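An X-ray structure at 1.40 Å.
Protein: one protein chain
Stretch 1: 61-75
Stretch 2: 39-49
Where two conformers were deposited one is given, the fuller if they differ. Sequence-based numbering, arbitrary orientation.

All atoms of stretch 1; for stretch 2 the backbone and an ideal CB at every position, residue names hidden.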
# COMPACT_ATOMS: atom_id res chain seq x y z
N ASP A 61 -4.25 -8.87 -31.39
CA ASP A 61 -4.82 -7.55 -31.37
C ASP A 61 -4.68 -6.96 -29.97
O ASP A 61 -4.86 -7.66 -28.98
CB ASP A 61 -6.28 -7.61 -31.79
CG ASP A 61 -6.94 -6.27 -31.76
OD1 ASP A 61 -6.69 -5.46 -32.69
OD2 ASP A 61 -7.72 -6.02 -30.82
N TRP A 62 -4.35 -5.67 -29.90
CA TRP A 62 -4.15 -4.99 -28.63
C TRP A 62 -5.36 -5.12 -27.72
O TRP A 62 -5.22 -5.26 -26.50
CB TRP A 62 -3.85 -3.51 -28.86
CG TRP A 62 -3.43 -2.77 -27.63
CD1 TRP A 62 -4.25 -2.12 -26.73
CD2 TRP A 62 -2.10 -2.60 -27.15
NE1 TRP A 62 -3.49 -1.56 -25.74
CE2 TRP A 62 -2.17 -1.84 -25.96
CE3 TRP A 62 -0.85 -3.02 -27.61
CZ2 TRP A 62 -1.03 -1.49 -25.23
CZ3 TRP A 62 0.28 -2.68 -26.88
CH2 TRP A 62 0.18 -1.92 -25.70
N LYS A 63 -6.56 -5.04 -28.31
CA LYS A 63 -7.77 -5.04 -27.51
C LYS A 63 -8.08 -6.43 -26.97
O LYS A 63 -8.73 -6.56 -25.94
CB LYS A 63 -8.94 -4.50 -28.33
CG LYS A 63 -8.74 -3.04 -28.73
CD LYS A 63 -9.94 -2.47 -29.48
CE LYS A 63 -10.10 -3.12 -30.84
NZ LYS A 63 -8.89 -2.97 -31.70
N VAL A 64 -7.60 -7.46 -27.66
CA VAL A 64 -7.76 -8.82 -27.20
C VAL A 64 -6.78 -9.09 -26.06
O VAL A 64 -7.14 -9.62 -25.01
CB VAL A 64 -7.55 -9.84 -28.34
CG1 VAL A 64 -7.50 -11.26 -27.79
CG2 VAL A 64 -8.66 -9.70 -29.37
N ARG A 65 -5.53 -8.70 -26.28
CA ARG A 65 -4.47 -8.88 -25.30
C ARG A 65 -4.81 -8.20 -23.98
O ARG A 65 -4.51 -8.73 -22.91
CB ARG A 65 -3.14 -8.35 -25.84
CG ARG A 65 -1.99 -8.31 -24.83
CD ARG A 65 -1.57 -9.71 -24.37
NE ARG A 65 -0.37 -9.64 -23.54
CZ ARG A 65 0.28 -10.70 -23.08
NH1 ARG A 65 -0.16 -11.92 -23.36
NH2 ARG A 65 1.36 -10.54 -22.33
N HIS A 66 -5.43 -7.02 -24.04
CA HIS A 66 -5.62 -6.23 -22.83
C HIS A 66 -7.06 -6.18 -22.34
O HIS A 66 -7.41 -5.33 -21.52
CB HIS A 66 -5.08 -4.82 -23.07
CG HIS A 66 -3.61 -4.80 -23.33
ND1 HIS A 66 -3.08 -4.75 -24.60
CD2 HIS A 66 -2.55 -4.89 -22.49
CE1 HIS A 66 -1.76 -4.79 -24.53
NE2 HIS A 66 -1.42 -4.87 -23.26
N ALA A 67 -7.87 -7.12 -22.80
CA ALA A 67 -9.19 -7.33 -22.23
C ALA A 67 -9.06 -7.78 -20.76
O ALA A 67 -8.09 -8.42 -20.39
CB ALA A 67 -9.94 -8.37 -23.03
N VAL A 68 -10.06 -7.46 -19.95
CA VAL A 68 -10.00 -7.77 -18.52
C VAL A 68 -9.84 -9.28 -18.29
O VAL A 68 -9.15 -9.70 -17.36
CB VAL A 68 -11.24 -7.22 -17.76
CG1 VAL A 68 -12.51 -7.98 -18.10
CG2 VAL A 68 -11.00 -7.26 -16.27
N THR A 69 -10.42 -10.10 -19.15
CA THR A 69 -10.33 -11.54 -18.97
C THR A 69 -8.98 -12.11 -19.40
O THR A 69 -8.69 -13.28 -19.15
CB THR A 69 -11.46 -12.26 -19.72
OG1 THR A 69 -11.57 -11.70 -21.02
CG2 THR A 69 -12.79 -12.08 -18.98
N SER A 70 -8.12 -11.29 -20.00
CA SER A 70 -6.76 -11.71 -20.32
C SER A 70 -5.79 -11.63 -19.15
O SER A 70 -4.72 -12.23 -19.18
CB SER A 70 -6.21 -10.87 -21.47
OG SER A 70 -6.97 -11.08 -22.64
N TRP A 71 -6.13 -10.85 -18.12
CA TRP A 71 -5.19 -10.63 -17.04
C TRP A 71 -4.84 -11.89 -16.22
O TRP A 71 -3.67 -12.08 -15.90
CB TRP A 71 -5.69 -9.51 -16.11
CG TRP A 71 -4.77 -9.22 -14.96
CD1 TRP A 71 -5.05 -9.40 -13.63
CD2 TRP A 71 -3.43 -8.69 -15.02
NE1 TRP A 71 -3.98 -9.01 -12.86
CE2 TRP A 71 -2.97 -8.57 -13.69
CE3 TRP A 71 -2.58 -8.31 -16.07
CZ2 TRP A 71 -1.70 -8.09 -13.38
CZ3 TRP A 71 -1.32 -7.84 -15.76
CH2 TRP A 71 -0.89 -7.72 -14.42
N PRO A 72 -5.84 -12.75 -15.88
CA PRO A 72 -5.45 -13.87 -15.01
C PRO A 72 -4.29 -14.72 -15.55
O PRO A 72 -3.37 -15.00 -14.79
CB PRO A 72 -6.75 -14.67 -14.90
CG PRO A 72 -7.81 -13.60 -14.93
CD PRO A 72 -7.30 -12.66 -16.03
N SER A 73 -4.30 -15.07 -16.83
CA SER A 73 -3.17 -15.86 -17.34
C SER A 73 -1.86 -15.08 -17.36
O SER A 73 -0.79 -15.64 -17.12
CB SER A 73 -3.49 -16.41 -18.73
OG SER A 73 -4.47 -17.44 -18.64
N ILE A 74 -1.94 -13.78 -17.65
CA ILE A 74 -0.73 -12.96 -17.65
C ILE A 74 -0.17 -12.84 -16.23
O ILE A 74 1.03 -13.06 -15.99
CB ILE A 74 -1.03 -11.57 -18.24
CG1 ILE A 74 -1.34 -11.71 -19.74
CG2 ILE A 74 0.13 -10.61 -18.00
CD1 ILE A 74 -1.90 -10.46 -20.38
N CYS A 75 -1.05 -12.52 -15.28
CA CYS A 75 -0.65 -12.39 -13.90
C CYS A 75 -0.10 -13.71 -13.36
O CYS A 75 0.92 -13.74 -12.68
CB CYS A 75 -1.85 -11.91 -13.08
SG CYS A 75 -1.46 -11.54 -11.37
N UNK A 39 -8.11 -2.32 -13.52
CA UNK A 39 -7.31 -1.12 -13.74
C UNK A 39 -6.29 -1.32 -14.86
O UNK A 39 -6.13 -0.46 -15.73
CB UNK A 39 -6.60 -0.72 -12.45
N UNK A 40 -5.60 -2.46 -14.83
CA UNK A 40 -4.65 -2.78 -15.89
C UNK A 40 -5.31 -2.72 -17.26
O UNK A 40 -4.82 -2.09 -18.18
CB UNK A 40 -4.04 -4.17 -15.66
N UNK A 41 -6.46 -3.36 -17.39
CA UNK A 41 -7.16 -3.39 -18.66
C UNK A 41 -7.61 -1.99 -19.06
O UNK A 41 -7.39 -1.56 -20.19
CB UNK A 41 -8.36 -4.34 -18.59
N UNK A 42 -8.25 -1.28 -18.14
CA UNK A 42 -8.76 0.05 -18.45
C UNK A 42 -7.64 0.96 -18.96
O UNK A 42 -7.77 1.61 -20.01
CB UNK A 42 -9.42 0.67 -17.22
N UNK A 43 -6.54 0.99 -18.22
CA UNK A 43 -5.46 1.90 -18.58
C UNK A 43 -4.73 1.45 -19.85
O UNK A 43 -4.46 2.27 -20.72
CB UNK A 43 -4.47 2.01 -17.42
N UNK A 44 -4.42 0.16 -19.98
CA UNK A 44 -3.67 -0.30 -21.15
C UNK A 44 -4.50 -0.12 -22.42
O UNK A 44 -3.96 0.16 -23.49
CB UNK A 44 -3.26 -1.77 -20.99
N UNK A 45 -5.82 -0.29 -22.32
CA UNK A 45 -6.68 -0.06 -23.49
C UNK A 45 -6.72 1.43 -23.82
O UNK A 45 -6.58 1.80 -24.99
CB UNK A 45 -8.09 -0.59 -23.24
N UNK A 46 -6.87 2.28 -22.82
CA UNK A 46 -6.97 3.72 -23.07
C UNK A 46 -5.66 4.26 -23.62
O UNK A 46 -5.66 5.17 -24.45
CB UNK A 46 -7.35 4.47 -21.79
N UNK A 47 -4.55 3.67 -23.19
CA UNK A 47 -3.22 4.15 -23.56
C UNK A 47 -2.61 3.39 -24.73
O UNK A 47 -1.40 3.49 -24.96
CB UNK A 47 -2.28 4.06 -22.35
N UNK A 48 -3.41 2.62 -25.46
CA UNK A 48 -2.91 1.83 -26.59
C UNK A 48 -1.92 2.60 -27.46
O UNK A 48 -0.83 2.11 -27.75
CB UNK A 48 -4.08 1.36 -27.45
N UNK A 49 -2.28 3.81 -27.86
CA UNK A 49 -1.45 4.51 -28.84
C UNK A 49 -0.24 5.18 -28.24
O UNK A 49 0.69 5.53 -28.96
CB UNK A 49 -2.29 5.56 -29.57

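Position 39 lies on a helix with nothing of stretch 1 within 5.5 Å of its ideal CB, so stretch 1 sets no demand; the residue is Ala39.

At position 40 the CB points toward stretch 1 and stops 4.4 Å from Trp71 CE3. Beyond it lies a long cavity lined by Trp71, Ile74, His66 and the carbonyls of Arg65 and Ala67. A large apolar or aromatic side chain would suit. Trp40, with chi1 t, reaches deep into it: Trp71 CE3 lies over one face, 3.3 Å from Trp40 CD2, in an oblique aromatic pair, while Ile74 CD1 is 3.7 Å from Trp40 CH2. The carbonyls of Arg65 and Ala67 approach the ring edge, where C-H groups present slight positive charge.

Position 41 is tight: the ideal CB is 3.2 Å from His66 O and 3.8 Å from Val68 CA. A small residue fits, and a free carbonyl favours one that can donate, so serine or threonine comes to mind, with alanine possible. Ser41 donates from OG to His66 O at 2.7 Å, tying this helix to the turn after the Trp62 helix.

Positions 42 and 43 face no part of stretch 1, and many residues would serve. They are Arg42 and Ile43.

Position 44 points toward stretch 1, its ideal CB 3.5 Å from His66 CD2. His66 ND1 already donates to Trp62 O, 2.9 Å away, which leaves NE2 as an acceptor. A long donor such as arginine or lysine is attractive. Arg44 curls through three m rotamers, and NH2 donates to His66 NE2 at 3.2 Å. Arg44 O accepts from Trp62 NE1 at 2.9 Å, a backbone bond not dependent on the side chain.

At position 45 CA-to-CB runs sideways. A medium apolar chain could reach the Lys63 backbone and His66. Leu45 does so: its CD2 is 3.7 Å from Lys63 CA and 3.8 Å from His66 CB.

Position 46 points away, leaving the choice open; it is Ala46. Position 47 leaves helical phi/psi and precedes the next helix, so a capping residue would be natural; Asp47 makes no capping bond.

Position 48 places its ideal CB 3.4 Å from Trp62 NE1. Methylenes for the indole and an amide, donor and acceptor together, for Asp61 and Lys63 suit best; glutamate could answer only Lys63. Gln48 lays CG over the Trp62 five-membered ring, 3.5 Å from its centroid, and its amide reaches Asp61 OD1 and Lys63 NZ through separate waters.

Position 49 points away, so many residues would serve; it is His49.

Stretch 2 (39-49) AWSRIRLADQH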
# COMPACT_ATOMS: atom_id res chain seq x y z
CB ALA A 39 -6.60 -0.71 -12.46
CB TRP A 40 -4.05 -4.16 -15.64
CG TRP A 40 -3.23 -4.74 -16.74
CD1 TRP A 40 -1.90 -4.54 -16.98
CD2 TRP A 40 -3.69 -5.66 -17.74
NE1 TRP A 40 -1.50 -5.28 -18.08
CE2 TRP A 40 -2.58 -5.98 -18.55
CE3 TRP A 40 -4.92 -6.26 -18.02
CZ2 TRP A 40 -2.67 -6.86 -19.63
CZ3 TRP A 40 -5.01 -7.14 -19.09
CH2 TRP A 40 -3.89 -7.43 -19.87
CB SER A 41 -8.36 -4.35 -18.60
OG SER A 41 -9.15 -4.26 -19.77
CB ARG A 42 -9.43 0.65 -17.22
CG ARG A 42 -10.09 2.00 -17.45
CD ARG A 42 -10.51 2.62 -16.11
NE ARG A 42 -9.34 2.99 -15.32
CZ ARG A 42 -9.04 2.47 -14.13
NH1 ARG A 42 -9.84 1.57 -13.57
NH2 ARG A 42 -7.94 2.86 -13.49
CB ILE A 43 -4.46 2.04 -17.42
CG1 ILE A 43 -5.18 2.59 -16.18
CG2 ILE A 43 -3.32 2.97 -17.83
CD1 ILE A 43 -4.36 2.49 -14.92
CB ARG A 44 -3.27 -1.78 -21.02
CG ARG A 44 -2.32 -2.10 -19.86
CD ARG A 44 -0.90 -1.76 -20.20
NE ARG A 44 -0.35 -2.61 -21.25
CZ ARG A 44 0.93 -2.64 -21.56
NH1 ARG A 44 1.80 -1.89 -20.87
NH2 ARG A 44 1.35 -3.43 -22.53
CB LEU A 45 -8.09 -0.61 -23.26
CG LEU A 45 -8.24 -2.13 -23.24
CD1 LEU A 45 -9.64 -2.49 -22.78
CD2 LEU A 45 -7.95 -2.77 -24.61
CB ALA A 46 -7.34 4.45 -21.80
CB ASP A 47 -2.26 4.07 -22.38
CG ASP A 47 -2.43 5.21 -21.40
OD1 ASP A 47 -3.24 6.12 -21.66
OD2 ASP A 47 -1.71 5.20 -20.39
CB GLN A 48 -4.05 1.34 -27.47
CG GLN A 48 -3.54 0.59 -28.71
CD GLN A 48 -4.64 0.01 -29.57
OE1 GLN A 48 -5.82 0.13 -29.24
NE2 GLN A 48 -4.26 -0.62 -30.67
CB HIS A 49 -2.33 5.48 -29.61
CG HIS A 49 -3.52 4.82 -30.22
ND1 HIS A 49 -3.41 3.75 -31.08
CD2 HIS A 49 -4.85 5.04 -30.05
CE1 HIS A 49 -4.62 3.36 -31.44
NE2 HIS A 49 -5.51 4.12 -30.83
O HOH W 1 -5.72 -2.34 -32.54
O HOH W 2 -7.89 -0.38 -31.04
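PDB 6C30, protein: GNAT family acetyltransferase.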